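Local coordinates for protein ribokinase, putative (Burkholderia thailandensis, PDB 3B1P) that binds nucleosides such as inosine together with adenine nucleotides and, as a pfkB-family kinase, probably phosphorylates the nucleoside, at residues 9-14 with 100-105; 42-47 with 75-80; 120-125 with 142-147; 67-72 with 93-98; 14-19 with 245-250. All coordinates share one frame; numbering follows the deposited sequence.

Contact 1: residues 9-14 with 100-105. With NOS (inosine), chain B.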
# COMPACT_ATOMS: atom_id res chain seq x y z
N ILE A 9 -19.75 5.43 -1.04
CA ILE A 9 -20.13 4.37 -1.94
C ILE A 9 -19.07 4.37 -3.00
O ILE A 9 -18.80 5.42 -3.60
CB ILE A 9 -21.55 4.56 -2.54
CG1 ILE A 9 -22.53 4.99 -1.43
CG2 ILE A 9 -21.98 3.31 -3.31
CD1 ILE A 9 -23.94 5.51 -2.00
N ALA A 10 -18.45 3.23 -3.20
CA ALA A 10 -17.18 3.25 -3.90
C ALA A 10 -16.84 1.93 -4.55
O ALA A 10 -17.38 0.84 -4.18
CB ALA A 10 -16.06 3.69 -2.92
N TYR A 11 -15.95 1.97 -5.55
CA TYR A 11 -15.44 0.76 -6.11
C TYR A 11 -14.05 0.49 -5.55
O TYR A 11 -13.18 1.40 -5.56
CB TYR A 11 -15.35 0.85 -7.67
CG TYR A 11 -16.70 1.00 -8.34
CD1 TYR A 11 -17.64 -0.04 -8.30
CD2 TYR A 11 -17.02 2.17 -9.02
CE1 TYR A 11 -18.89 0.08 -8.94
CE2 TYR A 11 -18.26 2.33 -9.66
CZ TYR A 11 -19.20 1.27 -9.61
OH TYR A 11 -20.43 1.44 -10.25
N ASP A 12 -13.81 -0.73 -5.10
CA ASP A 12 -12.57 -1.07 -4.39
C ASP A 12 -11.67 -1.93 -5.23
O ASP A 12 -12.16 -2.87 -5.89
CB ASP A 12 -12.84 -1.87 -3.06
CG ASP A 12 -13.45 -1.04 -2.00
OD1 ASP A 12 -13.50 0.19 -2.06
OD2 ASP A 12 -13.92 -1.64 -1.00
N ASN A 13 -10.36 -1.65 -5.18
CA ASN A 13 -9.35 -2.53 -5.75
C ASN A 13 -8.42 -2.95 -4.61
O ASN A 13 -7.67 -2.11 -4.12
CB ASN A 13 -8.59 -1.75 -6.83
CG ASN A 13 -9.52 -1.20 -7.89
OD1 ASN A 13 -10.00 -0.06 -7.80
ND2 ASN A 13 -9.83 -2.03 -8.87
N ILE A 14 -8.49 -4.22 -4.20
CA ILE A 14 -7.86 -4.68 -2.95
C ILE A 14 -6.69 -5.58 -3.24
O ILE A 14 -6.81 -6.59 -3.97
CB ILE A 14 -8.94 -5.40 -2.06
CG1 ILE A 14 -10.01 -4.38 -1.69
CG2 ILE A 14 -8.24 -6.01 -0.84
CD1 ILE A 14 -11.38 -5.03 -1.20
N SER A 100 -17.43 7.88 -9.77
CA SER A 100 -17.65 7.38 -8.39
C SER A 100 -16.33 7.22 -7.68
O SER A 100 -15.28 6.98 -8.32
CB SER A 100 -18.30 6.01 -8.49
OG SER A 100 -19.56 6.12 -9.15
N ALA A 101 -16.40 7.31 -6.36
CA ALA A 101 -15.19 7.05 -5.52
C ALA A 101 -14.51 5.72 -5.86
O ALA A 101 -15.15 4.72 -6.17
CB ALA A 101 -15.56 7.09 -4.05
N GLN A 102 -13.17 5.72 -5.83
CA GLN A 102 -12.40 4.54 -6.09
C GLN A 102 -11.32 4.40 -5.00
O GLN A 102 -10.61 5.37 -4.72
CB GLN A 102 -11.68 4.64 -7.45
CG GLN A 102 -11.21 3.30 -7.98
CD GLN A 102 -12.15 2.64 -9.02
OE1 GLN A 102 -13.07 3.28 -9.58
NE2 GLN A 102 -11.91 1.36 -9.31
N ALA A 103 -11.21 3.21 -4.41
CA ALA A 103 -10.19 2.96 -3.38
C ALA A 103 -9.20 1.90 -3.88
O ALA A 103 -9.60 0.84 -4.39
CB ALA A 103 -10.86 2.47 -2.08
N MET A 104 -7.90 2.18 -3.79
CA MET A 104 -6.85 1.18 -4.00
C MET A 104 -6.32 0.85 -2.63
O MET A 104 -5.63 1.65 -2.00
CB MET A 104 -5.71 1.79 -4.84
CG MET A 104 -5.24 0.90 -5.91
SD MET A 104 -6.37 0.82 -7.31
CE MET A 104 -7.43 2.31 -7.15
N ILE A 105 -6.70 -0.33 -2.14
CA ILE A 105 -6.49 -0.67 -0.74
C ILE A 105 -5.38 -1.70 -0.69
O ILE A 105 -5.49 -2.77 -1.26
CB ILE A 105 -7.77 -1.32 -0.17
CG1 ILE A 105 -8.90 -0.28 -0.25
CG2 ILE A 105 -7.53 -1.76 1.32
CD1 ILE A 105 -10.30 -0.95 0.04
N9 NOS B . -12.79 3.73 2.12
C4 NOS B . -13.15 5.00 2.33
N3 NOS B . -14.32 5.71 2.43
C2 NOS B . -14.35 7.02 2.69
N1 NOS B . -13.17 7.71 2.85
C6 NOS B . -11.96 7.12 2.75
O6 NOS B . -10.84 7.85 2.99
C5 NOS B . -11.85 5.67 2.56
N7 NOS B . -10.86 4.77 2.42
C8 NOS B . -11.43 3.55 2.15
C5' NOS B . -13.71 -0.38 4.07
O5' NOS B . -14.27 0.03 5.34
C4' NOS B . -14.17 0.62 3.00
O4' NOS B . -13.60 1.90 3.24
C1' NOS B . -13.76 2.63 1.98
C2' NOS B . -13.41 1.60 0.95
O2' NOS B . -14.26 1.89 -0.17
C3' NOS B . -13.73 0.26 1.59
O3' NOS B . -14.82 -0.43 0.89
O HOH W 1 -18.92 7.66 -5.24
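Asn13 N donates to Ala103 O at 2.7 Å, the shortest of the backbone bonds that pair these two strands in parallel. Above the backbones, in one of the two conformers of Asn13, OD1 takes a nearly straight hydrogen bond from Gln102 NE2 at 2.8 Å, received on a lone pair in the carbonyl plane; the two amides lie almost coplanar, 16° apart. Gln102 gets there because its chain bends at chi2 (98°), which swings the amide back over the neighbouring strand. Met104 lies against the same asparagine, SD 3.4 Å from Asn13 CB. On the opposite face, Asp12 holds the ribose of inosine through OD1, 2.7 Å from O2'; OD2 lies against O3' at a separation too short to be taken at face value. Ala103 CB lies 3.5 Å from Asp12 OD1, and Ile105 CD1 3.8 Å from Asp12 OD2, on the side facing strand 101-107. Strands 10-16 and 101-107 form the middle of a four-stranded sheet, with 44-47 beside the former and 114-118 beside the latter.

Contact 2: residues 42-47 with 75-80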
# COMPACT_ATOMS: atom_id res chain seq x y z
N MET A 42 -6.05 -7.77 -11.04
CA MET A 42 -6.94 -6.87 -10.28
C MET A 42 -8.41 -7.09 -10.62
O MET A 42 -8.76 -7.27 -11.78
CB MET A 42 -6.58 -5.41 -10.56
CG MET A 42 -5.16 -5.03 -10.14
SD MET A 42 -4.94 -3.27 -9.73
CE MET A 42 -5.33 -2.39 -11.27
N ARG A 43 -9.27 -7.10 -9.61
CA ARG A 43 -10.72 -7.13 -9.83
C ARG A 43 -11.38 -6.07 -9.00
O ARG A 43 -11.07 -5.91 -7.82
CB ARG A 43 -11.37 -8.51 -9.58
CG ARG A 43 -10.79 -9.34 -8.45
CD ARG A 43 -11.48 -10.71 -8.35
NE ARG A 43 -12.81 -10.60 -7.72
CZ ARG A 43 -13.98 -10.80 -8.34
NH1 ARG A 43 -14.03 -11.16 -9.62
NH2 ARG A 43 -15.11 -10.64 -7.65
N ARG A 44 -12.28 -5.33 -9.61
CA ARG A 44 -12.96 -4.27 -8.95
C ARG A 44 -14.02 -4.95 -8.09
O ARG A 44 -14.56 -6.00 -8.50
CB ARG A 44 -13.55 -3.35 -9.98
CG ARG A 44 -14.04 -2.06 -9.45
CD ARG A 44 -14.67 -1.21 -10.55
NE ARG A 44 -15.98 -1.72 -11.01
CZ ARG A 44 -16.79 -1.05 -11.84
NH1 ARG A 44 -16.45 0.16 -12.25
NH2 ARG A 44 -17.96 -1.58 -12.22
N GLU A 45 -14.23 -4.45 -6.87
CA GLU A 45 -15.29 -4.94 -5.96
C GLU A 45 -16.19 -3.80 -5.58
O GLU A 45 -15.81 -2.64 -5.61
CB GLU A 45 -14.73 -5.56 -4.68
CG GLU A 45 -13.66 -6.61 -4.87
CD GLU A 45 -14.18 -8.01 -5.23
OE1 GLU A 45 -15.39 -8.23 -5.47
OE2 GLU A 45 -13.33 -8.92 -5.29
N PHE A 46 -17.43 -4.14 -5.19
CA PHE A 46 -18.37 -3.20 -4.68
C PHE A 46 -18.00 -2.91 -3.23
O PHE A 46 -17.86 -3.84 -2.43
CB PHE A 46 -19.78 -3.78 -4.76
CG PHE A 46 -20.24 -3.97 -6.18
CD1 PHE A 46 -20.30 -5.22 -6.76
CD2 PHE A 46 -20.66 -2.86 -6.91
CE1 PHE A 46 -20.76 -5.40 -8.10
CE2 PHE A 46 -21.10 -3.01 -8.24
CZ PHE A 46 -21.17 -4.28 -8.82
N GLY A 47 -17.82 -1.62 -2.96
CA GLY A 47 -17.40 -1.16 -1.63
C GLY A 47 -17.94 0.19 -1.25
O GLY A 47 -19.04 0.58 -1.62
N ALA A 75 -21.67 5.00 -12.36
CA ALA A 75 -22.55 4.51 -11.27
C ALA A 75 -23.33 3.24 -11.64
O ALA A 75 -23.73 2.46 -10.76
CB ALA A 75 -23.51 5.59 -10.87
N GLN A 76 -23.53 3.00 -12.94
CA GLN A 76 -24.54 1.99 -13.32
C GLN A 76 -24.43 0.58 -12.70
O GLN A 76 -25.45 0.06 -12.20
CB GLN A 76 -24.74 1.88 -14.85
CG GLN A 76 -26.16 1.23 -15.18
CD GLN A 76 -27.30 2.14 -14.76
OE1 GLN A 76 -27.24 3.36 -14.89
NE2 GLN A 76 -28.35 1.54 -14.17
N PRO A 77 -23.26 -0.08 -12.79
CA PRO A 77 -23.22 -1.39 -12.14
C PRO A 77 -23.67 -1.38 -10.66
O PRO A 77 -24.29 -2.38 -10.21
CB PRO A 77 -21.76 -1.81 -12.28
CG PRO A 77 -21.34 -1.12 -13.59
CD PRO A 77 -21.98 0.21 -13.46
N TYR A 78 -23.37 -0.31 -9.92
CA TYR A 78 -23.71 -0.28 -8.48
C TYR A 78 -25.24 -0.07 -8.36
O TYR A 78 -25.93 -0.67 -7.52
CB TYR A 78 -22.91 0.83 -7.76
CG TYR A 78 -22.43 0.41 -6.37
CD1 TYR A 78 -21.15 0.73 -5.93
CD2 TYR A 78 -23.28 -0.30 -5.50
CE1 TYR A 78 -20.70 0.34 -4.62
CE2 TYR A 78 -22.86 -0.69 -4.24
CZ TYR A 78 -21.56 -0.36 -3.83
OH TYR A 78 -21.12 -0.69 -2.56
N LEU A 79 -25.78 0.77 -9.23
CA LEU A 79 -27.23 1.07 -9.18
C LEU A 79 -28.01 -0.21 -9.47
O LEU A 79 -28.98 -0.51 -8.80
CB LEU A 79 -27.61 2.14 -10.19
CG LEU A 79 -26.82 3.43 -10.03
CD1 LEU A 79 -27.19 4.33 -11.23
CD2 LEU A 79 -27.12 4.10 -8.73
N ASP A 80 -27.54 -0.97 -10.45
CA ASP A 80 -28.14 -2.26 -10.82
C ASP A 80 -27.99 -3.30 -9.71
O ASP A 80 -28.88 -4.14 -9.50
CB ASP A 80 -27.53 -2.79 -12.10
CG ASP A 80 -27.90 -1.96 -13.33
OD1 ASP A 80 -28.76 -1.05 -13.23
OD2 ASP A 80 -27.31 -2.23 -14.39
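The Tyr78 ring receives the edge of Phe46 over one face, CD2 standing 3.6 Å above the plane near the ring centre. This is a T-shaped stack, with centroids 5.0 Å apart and planes at 70°. Phe46 also reaches the start of helix 76-85, where its CE2 lies 3.8 Å from Pro77 O and packs more loosely on the proline ring. Arg44 reaches the same proline: its guanidinium meets Pro77 with an edge, NH2 3.7 Å from CG, while the same side chain makes a cation-pi contact with Tyr11.

At its far end the Tyr78 ring presents its own edge to the strand. The hydroxyl donates to Gly47 O over 2.6 Å, in the carbonyl plane and on a lone pair, and OH is also hydrogen-bonded to Gln290 NE2. A chi1 of -141°, away from the usual staggered positions, accompanies this reach toward the glycine. The chemistry thus combines apolar edge-to-face packing with one short, in-plane bond to the strand carbonyl; since Gly47 also touches inosine, that bond lies beside the nucleoside pocket.

Contact 3: residues 120-125 with 142-147. With NOS (inosine), chain B.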
# COMPACT_ATOMS: atom_id res chain seq x y z
N GLY A 120 -13.67 11.37 -6.11
CA GLY A 120 -14.73 11.67 -7.08
C GLY A 120 -15.97 12.27 -6.45
O GLY A 120 -15.94 13.25 -5.71
N ALA A 121 -17.11 11.64 -6.76
CA ALA A 121 -18.41 12.13 -6.30
C ALA A 121 -18.58 12.17 -4.79
O ALA A 121 -19.38 12.91 -4.25
CB ALA A 121 -19.56 11.26 -6.94
N MET A 122 -17.77 11.41 -4.06
CA MET A 122 -17.81 11.52 -2.62
C MET A 122 -17.57 12.91 -2.09
O MET A 122 -18.05 13.30 -1.03
CB MET A 122 -16.84 10.49 -1.98
CG MET A 122 -17.07 10.44 -0.43
SD MET A 122 -15.75 9.49 0.40
CE MET A 122 -14.50 10.79 0.70
N MET A 123 -16.81 13.71 -2.85
CA MET A 123 -16.51 15.11 -2.50
C MET A 123 -17.76 15.97 -2.33
O MET A 123 -17.70 16.99 -1.71
CB MET A 123 -15.63 15.76 -3.59
CG MET A 123 -14.20 15.24 -3.60
SD MET A 123 -13.16 15.99 -4.90
CE MET A 123 -13.73 15.10 -6.35
N GLN A 124 -18.86 15.56 -2.94
CA GLN A 124 -20.11 16.31 -2.91
C GLN A 124 -21.13 15.62 -2.07
O GLN A 124 -22.33 15.88 -2.24
CB GLN A 124 -20.66 16.51 -4.33
CG GLN A 124 -19.71 17.36 -5.19
CD GLN A 124 -20.20 17.55 -6.60
OE1 GLN A 124 -21.07 18.38 -6.84
NE2 GLN A 124 -19.66 16.79 -7.55
N SER A 125 -20.69 14.76 -1.12
CA SER A 125 -21.67 14.04 -0.28
C SER A 125 -22.69 14.93 0.49
O SER A 125 -23.79 14.48 0.80
CB SER A 125 -20.91 13.07 0.68
OG SER A 125 -20.22 13.83 1.65
N GLY A 142 -20.68 7.40 8.57
CA GLY A 142 -19.44 6.69 8.29
C GLY A 142 -18.53 7.59 7.46
O GLY A 142 -18.90 8.74 7.12
N PRO A 143 -17.35 7.06 7.13
CA PRO A 143 -16.34 7.81 6.34
C PRO A 143 -16.97 8.34 5.03
O PRO A 143 -17.62 7.57 4.26
CB PRO A 143 -15.28 6.74 6.07
CG PRO A 143 -15.34 5.84 7.30
CD PRO A 143 -16.91 5.70 7.46
N ASP A 144 -16.75 9.63 4.77
CA ASP A 144 -17.46 10.26 3.65
C ASP A 144 -16.71 11.52 3.33
O ASP A 144 -15.65 11.82 3.95
CB ASP A 144 -18.89 10.64 4.11
CG ASP A 144 -19.91 10.52 2.98
OD1 ASP A 144 -19.53 10.61 1.81
OD2 ASP A 144 -21.08 10.27 3.30
N GLY A 145 -17.23 12.32 2.39
CA GLY A 145 -16.68 13.70 2.30
C GLY A 145 -16.78 14.43 3.62
O GLY A 145 -17.77 14.29 4.34
N PHE A 146 -15.75 15.23 3.99
CA PHE A 146 -15.78 15.87 5.30
C PHE A 146 -17.01 16.71 5.53
O PHE A 146 -17.62 16.65 6.60
CB PHE A 146 -14.55 16.79 5.51
CG PHE A 146 -14.50 17.42 6.84
CD1 PHE A 146 -14.46 16.63 7.99
CD2 PHE A 146 -14.42 18.80 6.98
CE1 PHE A 146 -14.41 17.20 9.25
CE2 PHE A 146 -14.36 19.39 8.26
CZ PHE A 146 -14.34 18.57 9.40
N GLN A 147 -17.35 17.57 4.57
CA GLN A 147 -18.47 18.46 4.79
C GLN A 147 -19.77 17.65 5.03
O GLN A 147 -20.62 18.01 5.88
CB GLN A 147 -18.66 19.36 3.53
CG GLN A 147 -19.73 20.39 3.79
CD GLN A 147 -19.91 21.41 2.66
OE1 GLN A 147 -19.10 21.50 1.72
NE2 GLN A 147 -20.97 22.19 2.76
N9 NOS B . -12.79 3.73 2.12
C4 NOS B . -13.15 5.00 2.33
N3 NOS B . -14.32 5.71 2.43
C2 NOS B . -14.35 7.02 2.69
N1 NOS B . -13.17 7.71 2.85
C6 NOS B . -11.96 7.12 2.75
O6 NOS B . -10.84 7.85 2.99
C5 NOS B . -11.85 5.67 2.56
N7 NOS B . -10.86 4.77 2.42
C8 NOS B . -11.43 3.55 2.15
C5' NOS B . -13.71 -0.38 4.07
O5' NOS B . -14.27 0.03 5.34
C4' NOS B . -14.17 0.62 3.00
O4' NOS B . -13.60 1.90 3.24
C1' NOS B . -13.76 2.63 1.98
C2' NOS B . -13.41 1.60 0.95
O2' NOS B . -14.26 1.89 -0.17
C3' NOS B . -13.73 0.26 1.59
O3' NOS B . -14.82 -0.43 0.89
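Met122 lies across the Asp144-Gly145 peptide, crossing the aspartate side chain obliquely. Its CG is 3.3 Å from Asp144 OD1 and 3.4 Å from Gly145 N, and its methyl CE comes within 3.5 Å of Asp144 C. The chain runs extended from the backbone and turns at chi3 (88°), which lays CE along the peptide and leaves SD facing the base, 3.6 Å from inosine C2. Pro143 meets the same base carbon through CB, at 3.5 Å, so one residue from each segment borders this part of the hypoxanthine.

From the same segment as Met122, Ser125 brings its CB to 3.0 Å from Asp144 OD1, a tight contact. That oxygen is turned back on its own chain, where it accepts from Gly145 N at 2.9 Å on its anti side, 24° out of the carboxylate plane. The bond ties the carboxylate to the peptide directly ahead of the helix. Gly145 itself has no side chain, and Met122 and Ser125 pack directly against its backbone. The contact joins the 3-10 turn that follows strand 114-118 to the loop leading from strand 138-141 into helix 146-159, for which Gly145 is the N-cap.

Contact 4: residues 67-72 with 93-98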
# COMPACT_ATOMS: atom_id res chain seq x y z
N MET A 67 -27.33 6.59 2.12
CA MET A 67 -27.31 8.00 1.76
C MET A 67 -25.85 8.28 1.37
O MET A 67 -24.95 8.22 2.23
CB MET A 67 -27.78 8.86 2.91
CG MET A 67 -27.64 10.42 2.67
SD MET A 67 -28.44 11.49 3.78
CE MET A 67 -30.15 11.37 3.12
N GLY A 68 -25.60 8.52 0.09
CA GLY A 68 -24.23 8.75 -0.37
C GLY A 68 -24.35 9.30 -1.74
O GLY A 68 -25.44 9.21 -2.35
N THR A 69 -23.22 9.76 -2.27
CA THR A 69 -23.21 10.20 -3.76
C THR A 69 -22.36 9.25 -4.66
O THR A 69 -21.28 8.74 -4.27
CB THR A 69 -22.63 11.62 -3.80
OG1 THR A 69 -21.51 11.67 -2.79
CG2 THR A 69 -23.67 12.60 -3.43
N LEU A 70 -22.81 9.00 -5.90
CA LEU A 70 -22.08 8.22 -6.85
C LEU A 70 -21.91 9.17 -8.06
O LEU A 70 -22.53 10.24 -8.11
CB LEU A 70 -22.89 7.01 -7.33
CG LEU A 70 -22.80 5.77 -6.41
CD1 LEU A 70 -23.89 4.80 -6.83
CD2 LEU A 70 -21.47 5.08 -6.52
N GLY A 71 -21.04 8.78 -8.96
CA GLY A 71 -20.80 9.62 -10.17
C GLY A 71 -21.53 8.99 -11.34
O GLY A 71 -21.35 7.79 -11.62
N ALA A 72 -22.30 9.82 -12.05
CA ALA A 72 -23.09 9.34 -13.19
C ALA A 72 -22.28 8.61 -14.22
O ALA A 72 -22.78 7.68 -14.85
CB ALA A 72 -23.86 10.49 -13.83
N ARG A 93 -27.62 9.63 -4.43
CA ARG A 93 -27.59 10.69 -5.45
C ARG A 93 -26.51 10.40 -6.46
O ARG A 93 -25.36 10.16 -6.09
CB ARG A 93 -27.31 12.06 -4.85
CG ARG A 93 -27.52 13.20 -5.85
CD ARG A 93 -29.03 13.47 -6.04
NE ARG A 93 -29.65 13.84 -4.76
CZ ARG A 93 -29.60 15.07 -4.24
NH1 ARG A 93 -28.98 16.03 -4.91
NH2 ARG A 93 -30.17 15.35 -3.06
N VAL A 94 -26.87 10.47 -7.75
CA VAL A 94 -25.93 10.16 -8.83
C VAL A 94 -25.61 11.52 -9.50
O VAL A 94 -26.52 12.17 -10.05
CB VAL A 94 -26.56 9.18 -9.83
CG1 VAL A 94 -25.63 8.91 -10.96
CG2 VAL A 94 -26.89 7.83 -9.14
N LEU A 95 -24.34 11.97 -9.43
CA LEU A 95 -24.00 13.33 -9.85
C LEU A 95 -23.54 13.32 -11.31
O LEU A 95 -22.71 12.48 -11.72
CB LEU A 95 -22.95 13.94 -8.91
CG LEU A 95 -23.40 13.99 -7.44
CD1 LEU A 95 -22.29 14.57 -6.55
CD2 LEU A 95 -24.69 14.78 -7.17
N PRO A 96 -24.05 14.29 -12.11
CA PRO A 96 -23.72 14.27 -13.52
C PRO A 96 -22.22 14.48 -13.79
O PRO A 96 -21.63 15.26 -13.08
CB PRO A 96 -24.50 15.48 -14.09
CG PRO A 96 -24.90 16.32 -12.97
CD PRO A 96 -25.01 15.37 -11.73
N ASP A 97 -21.67 13.78 -14.78
CA ASP A 97 -20.35 14.06 -15.36
C ASP A 97 -19.27 14.02 -14.29
O ASP A 97 -18.37 14.84 -14.28
CB ASP A 97 -20.38 15.43 -16.04
CG ASP A 97 -21.12 15.37 -17.37
OD1 ASP A 97 -21.98 16.20 -17.50
OD2 ASP A 97 -20.86 14.49 -18.22
N THR A 98 -19.45 13.10 -13.35
CA THR A 98 -18.48 12.87 -12.27
C THR A 98 -18.27 11.36 -12.18
O THR A 98 -19.11 10.58 -12.65
CB THR A 98 -18.97 13.43 -10.93
OG1 THR A 98 -20.18 12.78 -10.55
CG2 THR A 98 -19.30 14.87 -11.03
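Leu70 and its strand partners are held first by backbone hydrogen bonds. Arg93 N donates to Gly68 O, Leu70 N to Arg93 O at 2.8 Å, Leu95 N to Leu70 O, and Ala72 N to Leu95 O at 2.7 Å. Between them the CA of Thr69 approaches Arg93 O at 3.2 Å, a CA-H...O contact of the kind that accompanies parallel pairing.

The polar focus is Leu95 O, gripped by two donors. Ala72 N arrives on one face of the carbonyl plane and Thr98 OG1, 2.8 Å away, on the opposite face, the hydroxyl standing well above the plane. With OG1 tucked between its own backbone N and carbonyl carbon (chi1 61°), Thr98 reaches back across the type II turn that runs from Leu95 to Thr98. Gly71, without a side chain, lies with CA 3.2 Å from Thr98 O.

Apolar contacts flank the backbone. On one face Thr69 CG2 meets Leu95 CD1 and Arg93 CB, each at 3.9 Å, while Thr69 OG1 is turned to Ala121 O. On the other face, Val94 CG1 reaches Ala72 CA at 3.4 Å, and helix 76-85 covers Leu70 and Val94 through Leu79. Two adjacent parallel strands joined through that helix make a beta-alpha-beta unit, here at the edge of the large sheet, as expected in the ribokinase fold.

Contact 5: residues 14-19 with 245-250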
# COMPACT_ATOMS: atom_id res chain seq x y z
N ILE A 14 -8.49 -4.22 -4.20
CA ILE A 14 -7.86 -4.68 -2.95
C ILE A 14 -6.69 -5.58 -3.24
O ILE A 14 -6.81 -6.59 -3.97
CB ILE A 14 -8.94 -5.40 -2.06
CG1 ILE A 14 -10.01 -4.38 -1.69
CG2 ILE A 14 -8.24 -6.01 -0.84
CD1 ILE A 14 -11.38 -5.03 -1.20
N MET A 15 -5.53 -5.24 -2.64
CA MET A 15 -4.32 -6.04 -2.76
C MET A 15 -4.01 -6.56 -1.37
O MET A 15 -3.66 -5.80 -0.47
CB MET A 15 -3.16 -5.18 -3.33
CG MET A 15 -3.48 -4.61 -4.74
SD MET A 15 -2.82 -2.95 -5.12
CE MET A 15 -3.83 -1.80 -4.13
N THR A 16 -4.14 -7.87 -1.22
CA THR A 16 -3.93 -8.51 0.08
C THR A 16 -2.59 -9.19 0.22
O THR A 16 -2.27 -10.19 -0.45
CB THR A 16 -5.07 -9.52 0.39
OG1 THR A 16 -6.31 -8.81 0.22
CG2 THR A 16 -4.89 -10.03 1.82
N PHE A 17 -1.78 -8.64 1.10
CA PHE A 17 -0.55 -9.33 1.49
C PHE A 17 -0.89 -10.52 2.38
O PHE A 17 -1.54 -10.35 3.44
CB PHE A 17 0.41 -8.38 2.22
CG PHE A 17 1.63 -9.02 2.76
CD1 PHE A 17 2.46 -9.75 1.94
CD2 PHE A 17 1.97 -8.87 4.11
CE1 PHE A 17 3.61 -10.32 2.42
CE2 PHE A 17 3.14 -9.46 4.62
CZ PHE A 17 3.96 -10.18 3.79
N GLU A 18 -0.41 -11.70 1.97
CA GLU A 18 -0.69 -12.94 2.75
C GLU A 18 0.35 -13.05 3.84
O GLU A 18 1.32 -13.84 3.76
CB GLU A 18 -0.67 -14.18 1.82
CG GLU A 18 -1.59 -14.08 0.65
CD GLU A 18 -3.04 -13.82 1.00
OE1 GLU A 18 -3.49 -14.32 2.06
OE2 GLU A 18 -3.74 -13.12 0.19
N GLY A 19 0.22 -12.20 4.85
CA GLY A 19 1.22 -12.07 5.88
C GLY A 19 0.86 -10.90 6.77
O GLY A 19 -0.27 -10.42 6.73
N VAL A 245 -9.14 -17.18 6.73
CA VAL A 245 -8.83 -15.75 6.75
C VAL A 245 -8.37 -15.38 5.32
O VAL A 245 -7.27 -15.80 4.88
CB VAL A 245 -7.81 -15.38 7.86
CG1 VAL A 245 -7.41 -13.92 7.78
CG2 VAL A 245 -8.42 -15.64 9.23
N ILE A 246 -9.23 -14.71 4.57
CA ILE A 246 -8.94 -14.41 3.17
C ILE A 246 -8.64 -12.91 3.03
O ILE A 246 -7.58 -12.53 2.52
CB ILE A 246 -10.11 -14.78 2.25
CG1 ILE A 246 -10.33 -16.31 2.21
CG2 ILE A 246 -9.88 -14.29 0.83
CD1 ILE A 246 -9.04 -17.14 1.87
N ASP A 247 -9.54 -12.06 3.54
CA ASP A 247 -9.48 -10.60 3.27
C ASP A 247 -10.27 -9.91 4.38
O ASP A 247 -11.48 -10.05 4.44
CB ASP A 247 -10.12 -10.25 1.93
CG ASP A 247 -10.14 -8.75 1.64
OD1 ASP A 247 -9.44 -7.97 2.35
OD2 ASP A 247 -10.80 -8.35 0.67
N PRO A 248 -9.58 -9.16 5.24
CA PRO A 248 -10.28 -8.47 6.31
C PRO A 248 -10.91 -7.14 5.86
O PRO A 248 -11.57 -6.51 6.65
CB PRO A 248 -9.16 -8.20 7.33
CG PRO A 248 -7.97 -7.93 6.38
CD PRO A 248 -8.11 -9.08 5.42
N THR A 249 -10.70 -6.68 4.61
CA THR A 249 -11.29 -5.40 4.22
C THR A 249 -12.82 -5.37 4.38
O THR A 249 -13.51 -6.20 3.79
CB THR A 249 -11.00 -5.10 2.73
OG1 THR A 249 -9.61 -5.29 2.52
CG2 THR A 249 -11.40 -3.68 2.41
N GLY A 250 -13.30 -4.41 5.17
CA GLY A 250 -14.72 -4.25 5.46
C GLY A 250 -15.22 -5.14 6.57
O GLY A 250 -16.44 -5.19 6.76
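Ile14 points from strand 10-16 toward the loop before helix 251-264, and its branches divide the work beyond CB. The CG2 methyl faces two oxygens, 3.7 Å from Thr249 OG1 and 3.8 Å from Asp247 OD2. The other branch leaves CB through CG1 and ends in CD1, which meets Thr249 CG2 tip to tip at 3.9 Å and also lies close to the carboxylate. Crossing Asp247 at about a right angle, the isoleucine packs its methyls against the carboxylate.

Two residues on, Thr16 extends the same strand face. Its CG2 lies 3.7 Å from Ile246 O, and its OG1, buried here, has no hydrogen-bond partner in the model; Asp247 OD1 is the nearest oxygen across the contact, at 3.9 Å.

Asp247 OD1 serves its own loop. A chi1 of 177° carries the carboxylate away from its own N and over to Thr249, and OD1 accepts twice: from the backbone N at 2.9 Å, well above the carboxylate plane, and from OG1 at 2.7 Å on the syn lone pair. OD2 accepts from Gly288 N in another loop. The strand, by contrast, contributes only van der Waals contact. The bond to the backbone two residues on defines an Asx turn, placed just ahead of the GXGD signature of the pfkB family, which begins at Gly250, the N-cap of helix 251-264, and contains Asp253, hydrogen-bonded to inosine.

In the fold
Contacts 1 and 3 are buried and both touch inosine, contact 1 at the ribose and contact 3 at the base, yet one is knit by backbone bonds and the other by close packing. Contacts 2 and 5 are partly buried, lying between these and the surface. Strand 10-16 serves both contact 1 and contact 5, and 44-47 adds contact 2 on the flank of the same small sheet. Contact 4 belongs to the large sheet and is more exposed; it meets contact 2 through helix 76-85 and contact 3 through Thr69 and Ala121. Backbone bonding dominates where strands pair, whereas side-chain packing prevails where a strand or turn meets a helix or loop, in contact 2 with one hydrogen bond added.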